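Local coordinates for protein salt-tolerant glutaminase (Micrococcus luteus, PDB 3IH8) that probably hydrolyses L-glutamine to L-glutamate and ammonium, as a salt-tolerant member of the glutaminase family, at residues Gln248-Val253 and Arg303-Asp308; Gly333-Gly338 and Ala412-Ile417; Arg232-Met237 and Leu266-Gly271. All coordinates share one frame; numbering follows the deposited sequence.

In the fold
Contacts 1 and 3 lie within the glutaminase domain, their centres 12 Å apart, and contact 2 lies within the STAS domain, 26 Å and 22 Å from them centre to centre. Along the chain contacts 1 and 3 interlock: helix 227-240 is followed by helix 246-252, then by strand 264-269, and the loop after helix 289-302 closes contact 1. The two touch where Leu269 and Pro270 meet Leu304, His305 and Leu306. Contact 2 opens only afterwards, in the mixed sheet of the STAS part. All three reach the second subunit; Asp308 of contact 1 pairs with Arg336 of contact 2 across that interface, linking glutaminase and STAS parts between chains.

Contact 1: Gln248-Val253 and Arg303-Asp308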
loop_
_atom_site.group_PDB
_atom_site.type_symbol
_atom_site.label_atom_id
_atom_site.label_comp_id
_atom_site.label_asym_id
_atom_site.label_seq_id
_atom_site.Cartn_x
_atom_site.Cartn_y
_atom_site.Cartn_z
ATOM N N GLN A 248 -6.257 3.872 12.309
ATOM C CA GLN A 248 -5.927 5.291 12.369
ATOM C C GLN A 248 -4.502 5.544 11.866
ATOM O O GLN A 248 -4.241 6.535 11.185
ATOM C CB GLN A 248 -6.080 5.807 13.810
ATOM C CG GLN A 248 -5.607 7.246 14.025
ATOM C CD GLN A 248 -4.090 7.357 14.191
ATOM O OE1 GLN A 248 -3.472 8.313 13.717
ATOM N NE2 GLN A 248 -3.492 6.385 14.876
ATOM N N TRP A 249 -3.587 4.640 12.201
ATOM C CA TRP A 249 -2.195 4.781 11.790
ATOM C C TRP A 249 -2.037 4.630 10.274
ATOM O O TRP A 249 -1.288 5.378 9.646
ATOM C CB TRP A 249 -1.327 3.753 12.534
ATOM C CG TRP A 249 0.133 3.774 12.138
ATOM C CD1 TRP A 249 0.715 3.110 11.089
ATOM C CD2 TRP A 249 1.182 4.523 12.768
ATOM N NE1 TRP A 249 2.062 3.404 11.029
ATOM C CE2 TRP A 249 2.372 4.268 12.047
ATOM C CE3 TRP A 249 1.231 5.389 13.866
ATOM C CZ2 TRP A 249 3.599 4.847 12.394
ATOM C CZ3 TRP A 249 2.457 5.966 14.210
ATOM C CH2 TRP A 249 3.622 5.690 13.472
ATOM N N LEU A 250 -2.747 3.671 9.681
ATOM C CA LEU A 250 -2.661 3.467 8.237
ATOM C C LEU A 250 -3.128 4.746 7.557
ATOM O O LEU A 250 -2.470 5.274 6.661
ATOM C CB LEU A 250 -3.566 2.308 7.796
ATOM C CG LEU A 250 -3.228 1.573 6.480
ATOM C CD1 LEU A 250 -4.476 0.880 5.965
ATOM C CD2 LEU A 250 -2.687 2.522 5.422
ATOM N N ALA A 251 -4.267 5.254 8.013
ATOM C CA ALA A 251 -4.849 6.449 7.412
ATOM C C ALA A 251 -4.004 7.711 7.552
ATOM O O ALA A 251 -3.661 8.347 6.556
ATOM C CB ALA A 251 -6.257 6.696 7.986
ATOM N N ASP A 252 -3.651 8.048 8.786
ATOM C CA ASP A 252 -2.894 9.260 9.059
ATOM C C ASP A 252 -1.382 9.253 8.854
ATOM O O ASP A 252 -0.787 10.318 8.710
ATOM C CB ASP A 252 -3.241 9.737 10.472
ATOM C CG ASP A 252 -4.709 10.140 10.596
ATOM O OD1 ASP A 252 -5.224 10.137 11.737
ATOM O OD2 ASP A 252 -5.338 10.462 9.547
ATOM N N VAL A 253 -0.765 8.075 8.839
ATOM C CA VAL A 253 0.683 7.965 8.637
ATOM C C VAL A 253 0.941 7.182 7.349
ATOM O O VAL A 253 1.727 7.593 6.499
ATOM C CB VAL A 253 1.353 7.246 9.824
ATOM C CG1 VAL A 253 2.855 7.100 9.578
ATOM C CG2 VAL A 253 1.094 8.019 11.097
ATOM N N ARG A 303 5.122 13.666 2.045
ATOM C CA ARG A 303 3.914 13.156 1.402
ATOM C C ARG A 303 4.143 11.715 0.983
ATOM O O ARG A 303 3.923 11.335 -0.162
ATOM C CB ARG A 303 3.546 14.010 0.187
ATOM C CG ARG A 303 3.150 15.427 0.551
ATOM C CD ARG A 303 1.843 15.451 1.316
ATOM N NE ARG A 303 1.859 16.443 2.384
ATOM C CZ ARG A 303 0.774 16.867 3.024
ATOM N NH1 ARG A 303 0.883 17.771 3.989
ATOM N NH2 ARG A 303 -0.420 16.401 2.691
ATOM N N LEU A 304 4.622 10.928 1.931
ATOM C CA LEU A 304 4.885 9.517 1.714
ATOM C C LEU A 304 3.725 8.775 2.342
ATOM O O LEU A 304 3.322 9.072 3.474
ATOM C CB LEU A 304 6.195 9.101 2.391
ATOM C CG LEU A 304 7.470 9.510 1.655
ATOM C CD1 LEU A 304 8.697 9.155 2.471
ATOM C CD2 LEU A 304 7.508 8.795 0.307
ATOM N N HIS A 305 3.182 7.812 1.613
ATOM C CA HIS A 305 2.056 7.068 2.136
ATOM C C HIS A 305 1.842 5.813 1.307
ATOM O O HIS A 305 2.005 5.826 0.087
ATOM C CB HIS A 305 0.806 7.959 2.113
ATOM C CG HIS A 305 -0.308 7.460 2.975
ATOM N ND1 HIS A 305 -0.990 6.290 2.710
ATOM C CD2 HIS A 305 -0.850 7.964 4.108
ATOM C CE1 HIS A 305 -1.904 6.096 3.642
ATOM N NE2 HIS A 305 -1.841 7.097 4.503
ATOM N N LEU A 306 1.484 4.730 1.983
ATOM C CA LEU A 306 1.238 3.454 1.326
ATOM C C LEU A 306 0.205 3.576 0.199
ATOM O O LEU A 306 0.235 2.810 -0.752
ATOM C CB LEU A 306 0.759 2.430 2.363
ATOM C CG LEU A 306 0.544 0.977 1.940
ATOM C CD1 LEU A 306 1.849 0.356 1.416
ATOM C CD2 LEU A 306 0.025 0.205 3.144
ATOM N N MET A 307 -0.703 4.541 0.298
ATOM C CA MET A 307 -1.720 4.701 -0.736
ATOM C C MET A 307 -1.298 5.570 -1.920
ATOM O O MET A 307 -2.129 5.933 -2.744
ATOM C CB MET A 307 -3.006 5.267 -0.134
ATOM C CG MET A 307 -3.630 4.406 0.959
ATOM S SD MET A 307 -3.800 2.664 0.481
ATOM C CE MET A 307 -3.751 1.878 2.056
ATOM N N ASP A 308 -0.012 5.901 -2.011
ATOM C CA ASP A 308 0.494 6.719 -3.114
ATOM C C ASP A 308 0.467 5.976 -4.443
ATOM O O ASP A 308 0.747 4.776 -4.505
ATOM C CB ASP A 308 1.933 7.130 -2.842
ATOM C CG ASP A 308 2.061 8.067 -1.672
ATOM O OD1 ASP A 308 3.157 8.101 -1.059
ATOM O OD2 ASP A 308 1.072 8.778 -1.379
#
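A chi1 of -163° turns the imidazole of His305 away from its own backbone N and across to the last turn of helix 246-252, where the carbonyls of Leu250 and Ala251 lie; Leu250, with a similar chi1, brings one methyl, CD2, beside the same ring. His305 opens a type I beta turn that ends at Asp308, so the contact is a helix C-terminus met by a turn, in the glutaminase domain. NE2 of His305 donates to Ala251 O at 3.0 Å with an N-H...O angle of 152°; the acceptor lies near the ring plane, while the donor stands above the carbonyl plane. Leu250 O comes to 2.9 Å from the same His305 NE2, obliquely to the ring. His305 ND1 accepts the backbone N-H of Met307 at 3.0 Å, nearly straight (170°) and in the ring plane. Bonds at both nitrogens fix the ring's rotation and are consistent with a neutral imidazole protonated on NE2. Ser299 OG bonds to both Val253 O and Leu304 O, and Leu306 has a backbone bond with Gly254, so the two segments are also joined next to the histidine. Apolar atoms fill in beside the imidazole: Leu250 CD2 lies 4.1 Å from His305 CE1 and 4.2 Å from Leu306 CD2, and Met307, bent at chi2, brings its CE to 3.6 Å from Leu250 CD2.

Contact 2: Gly333-Gly338 and Ala412-Ile417; sequences GVIRFG and ARVDRI
Gly333-Ile335 and Val414-Ile417 pair as parallel strands in the mixed sheet of the STAS domain, and most of what joins them is backbone. Gly333 faces Val414, but Val334 faces Arg416, so the register slips by one residue and Asp415 is accommodated in a beta bulge. Gly333 O accepts Asp415 N at 3.0 Å, from well above its carbonyl plane. Beyond the bulge, Ile335 N reaches Arg416 O at 3.0 Å, nearly along the C=O axis (165°), the straighter approach of the two. Gly333 N to Arg413 O, at 3.5 Å, is weak. Ile335 O receives a CA-H...O contact from Ile417 CA at 3.2 Å, and Ile335 has a further backbone hydrogen bond with Asp418. The arginines find their polar partners outside the two segments: Arg416 NH2 bonds to Thr383 O of the second subunit, Arg413 NH1 forms a salt bridge with Glu390 of that subunit, and Arg336 joins Asp418 through NE and Asp308 of the second subunit through NH1. Val334 CG1 lies over one face of the Arg416 guanidinium and covers it there. On the other face of the sheet, Ile335 CG1 meets Val414 CG1 at 4.0 Å, and Ile335 CB meets Ile417 CG1 at 3.7 Å. Asp415 OD2 is different: it is buried against Gly333, 3.6 Å from Gly333 CA, with no polar partner in the model. The pairing therefore rests mainly on backbone hydrogen bonds, while Arg413, Arg416 and, in part, Arg336 use their polar ends at the second subunit, and one carboxylate oxygen is left whose burial probably carries an electrostatic cost.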
loop_
_atom_site.group_PDB
_atom_site.type_symbol
_atom_site.label_atom_id
_atom_site.label_comp_id
_atom_site.label_asym_id
_atom_site.label_seq_id
_atom_site.Cartn_x
_atom_site.Cartn_y
_atom_site.Cartn_z
ATOM N N GLY A 333 12.949 0.383 -16.419
ATOM C CA GLY A 333 12.434 0.287 -15.063
ATOM C C GLY A 333 12.205 -1.111 -14.523
ATOM O O GLY A 333 12.698 -2.099 -15.071
ATOM N N VAL A 334 11.459 -1.179 -13.422
ATOM C CA VAL A 334 11.118 -2.440 -12.772
ATOM C C VAL A 334 9.752 -2.851 -13.306
ATOM O O VAL A 334 8.729 -2.284 -12.916
ATOM C CB VAL A 334 11.064 -2.271 -11.239
ATOM C CG1 VAL A 334 10.498 -3.533 -10.583
ATOM C CG2 VAL A 334 12.462 -1.969 -10.710
ATOM N N ILE A 335 9.747 -3.834 -14.203
ATOM C CA ILE A 335 8.514 -4.287 -14.833
ATOM C C ILE A 335 7.765 -5.420 -14.146
ATOM O O ILE A 335 8.265 -6.539 -14.013
ATOM C CB ILE A 335 8.763 -4.715 -16.310
ATOM C CG1 ILE A 335 9.419 -3.569 -17.092
ATOM C CG2 ILE A 335 7.442 -5.111 -16.977
ATOM C CD1 ILE A 335 8.603 -2.302 -17.125
ATOM N N ARG A 336 6.548 -5.102 -13.718
ATOM C CA ARG A 336 5.660 -6.063 -13.091
ATOM C C ARG A 336 4.355 -5.850 -13.841
ATOM O O ARG A 336 4.367 -5.332 -14.959
ATOM C CB ARG A 336 5.482 -5.761 -11.601
ATOM C CG ARG A 336 6.787 -5.766 -10.822
ATOM C CD ARG A 336 6.553 -5.974 -9.329
ATOM N NE ARG A 336 6.122 -7.343 -9.042
ATOM C CZ ARG A 336 5.690 -7.766 -7.859
ATOM N NH1 ARG A 336 5.628 -6.926 -6.837
ATOM N NH2 ARG A 336 5.319 -9.030 -7.697
ATOM N N PHE A 337 3.232 -6.213 -13.237
ATOM C CA PHE A 337 1.961 -6.042 -13.918
ATOM C C PHE A 337 1.753 -4.653 -14.528
ATOM O O PHE A 337 1.497 -4.533 -15.730
ATOM C CB PHE A 337 0.790 -6.343 -12.977
ATOM C CG PHE A 337 -0.544 -6.129 -13.615
ATOM C CD1 PHE A 337 -1.093 -7.101 -14.456
ATOM C CD2 PHE A 337 -1.227 -4.922 -13.443
ATOM C CE1 PHE A 337 -2.304 -6.871 -15.120
ATOM C CE2 PHE A 337 -2.431 -4.681 -14.101
ATOM C CZ PHE A 337 -2.972 -5.662 -14.943
ATOM N N GLY A 338 1.844 -3.619 -13.694
ATOM C CA GLY A 338 1.628 -2.251 -14.147
ATOM C C GLY A 338 2.396 -1.837 -15.387
ATOM O O GLY A 338 1.819 -1.300 -16.334
ATOM N N ALA A 412 17.458 -3.435 -22.768
ATOM C CA ALA A 412 18.699 -2.961 -22.169
ATOM C C ALA A 412 18.491 -2.056 -20.957
ATOM O O ALA A 412 19.210 -2.167 -19.967
ATOM C CB ALA A 412 19.531 -2.228 -23.217
ATOM N N ARG A 413 17.509 -1.164 -21.035
ATOM C CA ARG A 413 17.241 -0.216 -19.955
ATOM C C ARG A 413 16.345 -0.752 -18.839
ATOM O O ARG A 413 16.114 -0.079 -17.836
ATOM C CB ARG A 413 16.639 1.065 -20.541
ATOM C CG ARG A 413 17.634 1.910 -21.329
ATOM C CD ARG A 413 18.529 2.706 -20.394
ATOM N NE ARG A 413 19.612 3.386 -21.097
ATOM C CZ ARG A 413 20.333 4.371 -20.572
ATOM N NH1 ARG A 413 20.078 4.791 -19.341
ATOM N NH2 ARG A 413 21.312 4.929 -21.270
ATOM N N VAL A 414 15.848 -1.967 -19.014
ATOM C CA VAL A 414 14.989 -2.587 -18.020
ATOM C C VAL A 414 15.844 -3.214 -16.919
ATOM O O VAL A 414 16.714 -4.032 -17.188
ATOM C CB VAL A 414 14.097 -3.665 -18.672
ATOM C CG1 VAL A 414 13.293 -4.379 -17.620
ATOM C CG2 VAL A 414 13.175 -3.025 -19.692
ATOM N N ASP A 415 15.591 -2.817 -15.674
ATOM C CA ASP A 415 16.344 -3.323 -14.532
ATOM C C ASP A 415 16.040 -4.784 -14.232
ATOM O O ASP A 415 16.951 -5.588 -14.013
ATOM C CB ASP A 415 16.038 -2.492 -13.288
ATOM C CG ASP A 415 16.452 -1.038 -13.435
ATOM O OD1 ASP A 415 17.657 -0.781 -13.622
ATOM O OD2 ASP A 415 15.575 -0.152 -13.360
ATOM N N ARG A 416 14.755 -5.118 -14.200
ATOM C CA ARG A 416 14.319 -6.485 -13.940
ATOM C C ARG A 416 12.831 -6.636 -14.182
ATOM O O ARG A 416 12.095 -5.654 -14.207
ATOM C CB ARG A 416 14.629 -6.886 -12.506
ATOM C CG ARG A 416 14.149 -5.900 -11.496
ATOM C CD ARG A 416 13.973 -6.575 -10.158
ATOM N NE ARG A 416 14.167 -5.637 -9.061
ATOM C CZ ARG A 416 13.601 -5.759 -7.867
ATOM N NH1 ARG A 416 12.796 -6.781 -7.614
ATOM N NH2 ARG A 416 13.844 -4.857 -6.922
ATOM N N ILE A 417 12.390 -7.876 -14.353
ATOM C CA ILE A 417 10.985 -8.138 -14.597
ATOM C C ILE A 417 10.536 -9.379 -13.829
ATOM O O ILE A 417 11.221 -10.401 -13.820
ATOM C CB ILE A 417 10.726 -8.317 -16.116
ATOM C CG1 ILE A 417 9.229 -8.353 -16.392
ATOM C CG2 ILE A 417 11.389 -9.588 -16.615
ATOM C CD1 ILE A 417 8.896 -8.372 -17.868
#

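Contact 3: Arg232-Met237 and Leu266-Gly271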
loop_
_atom_site.group_PDB
_atom_site.type_symbol
_atom_site.label_atom_id
_atom_site.label_comp_id
_atom_site.label_asym_id
_atom_site.label_seq_id
_atom_site.Cartn_x
_atom_site.Cartn_y
_atom_site.Cartn_z
ATOM N N ARG A 232 4.112 -10.480 2.833
ATOM C CA ARG A 232 3.287 -10.900 3.963
ATOM C C ARG A 232 3.726 -10.151 5.223
ATOM O O ARG A 232 2.900 -9.678 5.998
ATOM C CB ARG A 232 3.398 -12.418 4.165
ATOM C CG ARG A 232 2.980 -12.894 5.546
ATOM C CD ARG A 232 1.496 -12.657 5.802
ATOM N NE ARG A 232 0.660 -13.649 5.133
ATOM C CZ ARG A 232 0.551 -14.918 5.512
ATOM N NH1 ARG A 232 1.226 -15.357 6.565
ATOM N NH2 ARG A 232 -0.231 -15.755 4.832
ATOM N N VAL A 233 5.034 -10.015 5.410
ATOM C CA VAL A 233 5.549 -9.324 6.581
ATOM C C VAL A 233 5.126 -7.855 6.684
ATOM O O VAL A 233 4.700 -7.418 7.751
ATOM C CB VAL A 233 7.080 -9.420 6.656
ATOM C CG1 VAL A 233 7.595 -8.551 7.797
ATOM C CG2 VAL A 233 7.494 -10.875 6.886
ATOM N N VAL A 234 5.231 -7.097 5.592
ATOM C CA VAL A 234 4.840 -5.683 5.608
ATOM C C VAL A 234 3.310 -5.561 5.770
ATOM O O VAL A 234 2.809 -4.625 6.397
ATOM C CB VAL A 234 5.321 -4.942 4.311
ATOM C CG1 VAL A 234 4.956 -3.455 4.374
ATOM C CG2 VAL A 234 6.817 -5.071 4.171
ATOM N N SER A 235 2.589 -6.528 5.206
ATOM C CA SER A 235 1.128 -6.607 5.290
ATOM C C SER A 235 0.668 -6.662 6.750
ATOM O O SER A 235 -0.229 -5.915 7.165
ATOM C CB SER A 235 0.626 -7.880 4.585
ATOM O OG SER A 235 0.626 -7.735 3.178
ATOM N N VAL A 236 1.270 -7.579 7.511
ATOM C CA VAL A 236 0.930 -7.752 8.919
ATOM C C VAL A 236 1.462 -6.582 9.743
ATOM O O VAL A 236 0.906 -6.233 10.776
ATOM C CB VAL A 236 1.475 -9.095 9.456
ATOM C CG1 VAL A 236 1.211 -9.223 10.957
ATOM C CG2 VAL A 236 0.808 -10.233 8.706
ATOM N N MET A 237 2.549 -5.974 9.285
ATOM C CA MET A 237 3.072 -4.814 9.981
ATOM C C MET A 237 1.989 -3.728 9.911
ATOM O O MET A 237 1.645 -3.101 10.915
ATOM C CB MET A 237 4.359 -4.326 9.309
ATOM C CG MET A 237 5.617 -5.066 9.768
ATOM S SD MET A 237 7.094 -4.407 8.969
ATOM C CE MET A 237 7.228 -2.738 9.762
ATOM N N LEU A 266 10.668 0.761 13.738
ATOM C CA LEU A 266 11.024 0.240 12.424
ATOM C C LEU A 266 9.945 0.629 11.426
ATOM O O LEU A 266 8.759 0.551 11.736
ATOM C CB LEU A 266 11.140 -1.284 12.523
ATOM C CG LEU A 266 11.523 -2.272 11.410
ATOM C CD1 LEU A 266 10.303 -3.087 11.043
ATOM C CD2 LEU A 266 12.141 -1.580 10.215
ATOM N N GLY A 267 10.351 1.059 10.238
ATOM C CA GLY A 267 9.387 1.439 9.224
ATOM C C GLY A 267 9.781 0.819 7.898
ATOM O O GLY A 267 10.976 0.679 7.610
ATOM N N ALA A 268 8.788 0.435 7.092
ATOM C CA ALA A 268 9.053 -0.171 5.783
ATOM C C ALA A 268 7.943 0.188 4.810
ATOM O O ALA A 268 6.842 -0.330 4.912
ATOM C CB ALA A 268 9.163 -1.703 5.907
ATOM N N LEU A 269 8.239 1.079 3.871
ATOM C CA LEU A 269 7.259 1.509 2.870
ATOM C C LEU A 269 7.661 0.905 1.531
ATOM O O LEU A 269 8.654 1.306 0.935
ATOM C CB LEU A 269 7.246 3.038 2.769
ATOM C CG LEU A 269 6.272 3.685 1.777
ATOM C CD1 LEU A 269 4.824 3.462 2.204
ATOM C CD2 LEU A 269 6.563 5.171 1.723
ATOM N N PRO A 270 6.891 -0.074 1.039
ATOM C CA PRO A 270 7.209 -0.713 -0.239
ATOM C C PRO A 270 7.573 0.243 -1.365
ATOM O O PRO A 270 6.880 1.240 -1.617
ATOM C CB PRO A 270 5.953 -1.518 -0.535
ATOM C CG PRO A 270 5.528 -1.942 0.834
ATOM C CD PRO A 270 5.658 -0.647 1.609
ATOM N N GLY A 271 8.678 -0.074 -2.032
ATOM C CA GLY A 271 9.144 0.727 -3.149
ATOM C C GLY A 271 9.796 2.058 -2.835
ATOM O O GLY A 271 10.353 2.672 -3.738
#
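Pro270 offers its ring, puckered rather than flat, to Val234, and it is the CG and CD atoms that do the touching: Val234 CG1 stands 3.9 Å from Pro270 CG and 4.0 Å from Pro270 CD. No aromatic ring takes part, and the flat group is the peptide carbonyl of Ala268, whose O lies 3.7 Å from the same Val234 CG1. The contact joins helix 227-240 to strand 264-269, inner strand of the five-stranded antiparallel sheet in this glutaminase domain, which belongs to the beta-lactamase clan. The axes of the helix and strand segments pass 9.5 Å apart at 117°, and no hydrogen bond crosses between them; the side chains meet through apolar atoms. Val234 and Met237, one turn apart on the helix, both direct their side chains at the strand, and Leu266 and Ala268, alternate residues of the strand, answer them, while Gly267 between them adds no side chain. The chi1 of Val234 (-178°) carries CG1 out to the proline, while its CG2 faces Ala268 CB at 4.5 Å. Leu211 of helix 201-212 touches Val234 and Met237 and so covers the same seam, and Met307 of the second subunit packs on Val234. The side chain of Leu266 lies about 9 Å from that of Ser64, an L-glutamate-binding residue, so the seam lies close to the substrate site. Met237 runs straight through chi2 and bends at chi3 (69°), crossing Leu266 at about a right angle; its CE sits 4.4 Å from Ala268 CB and only 3.3 Å from Leu266 CD1, a close carbon-carbon approach.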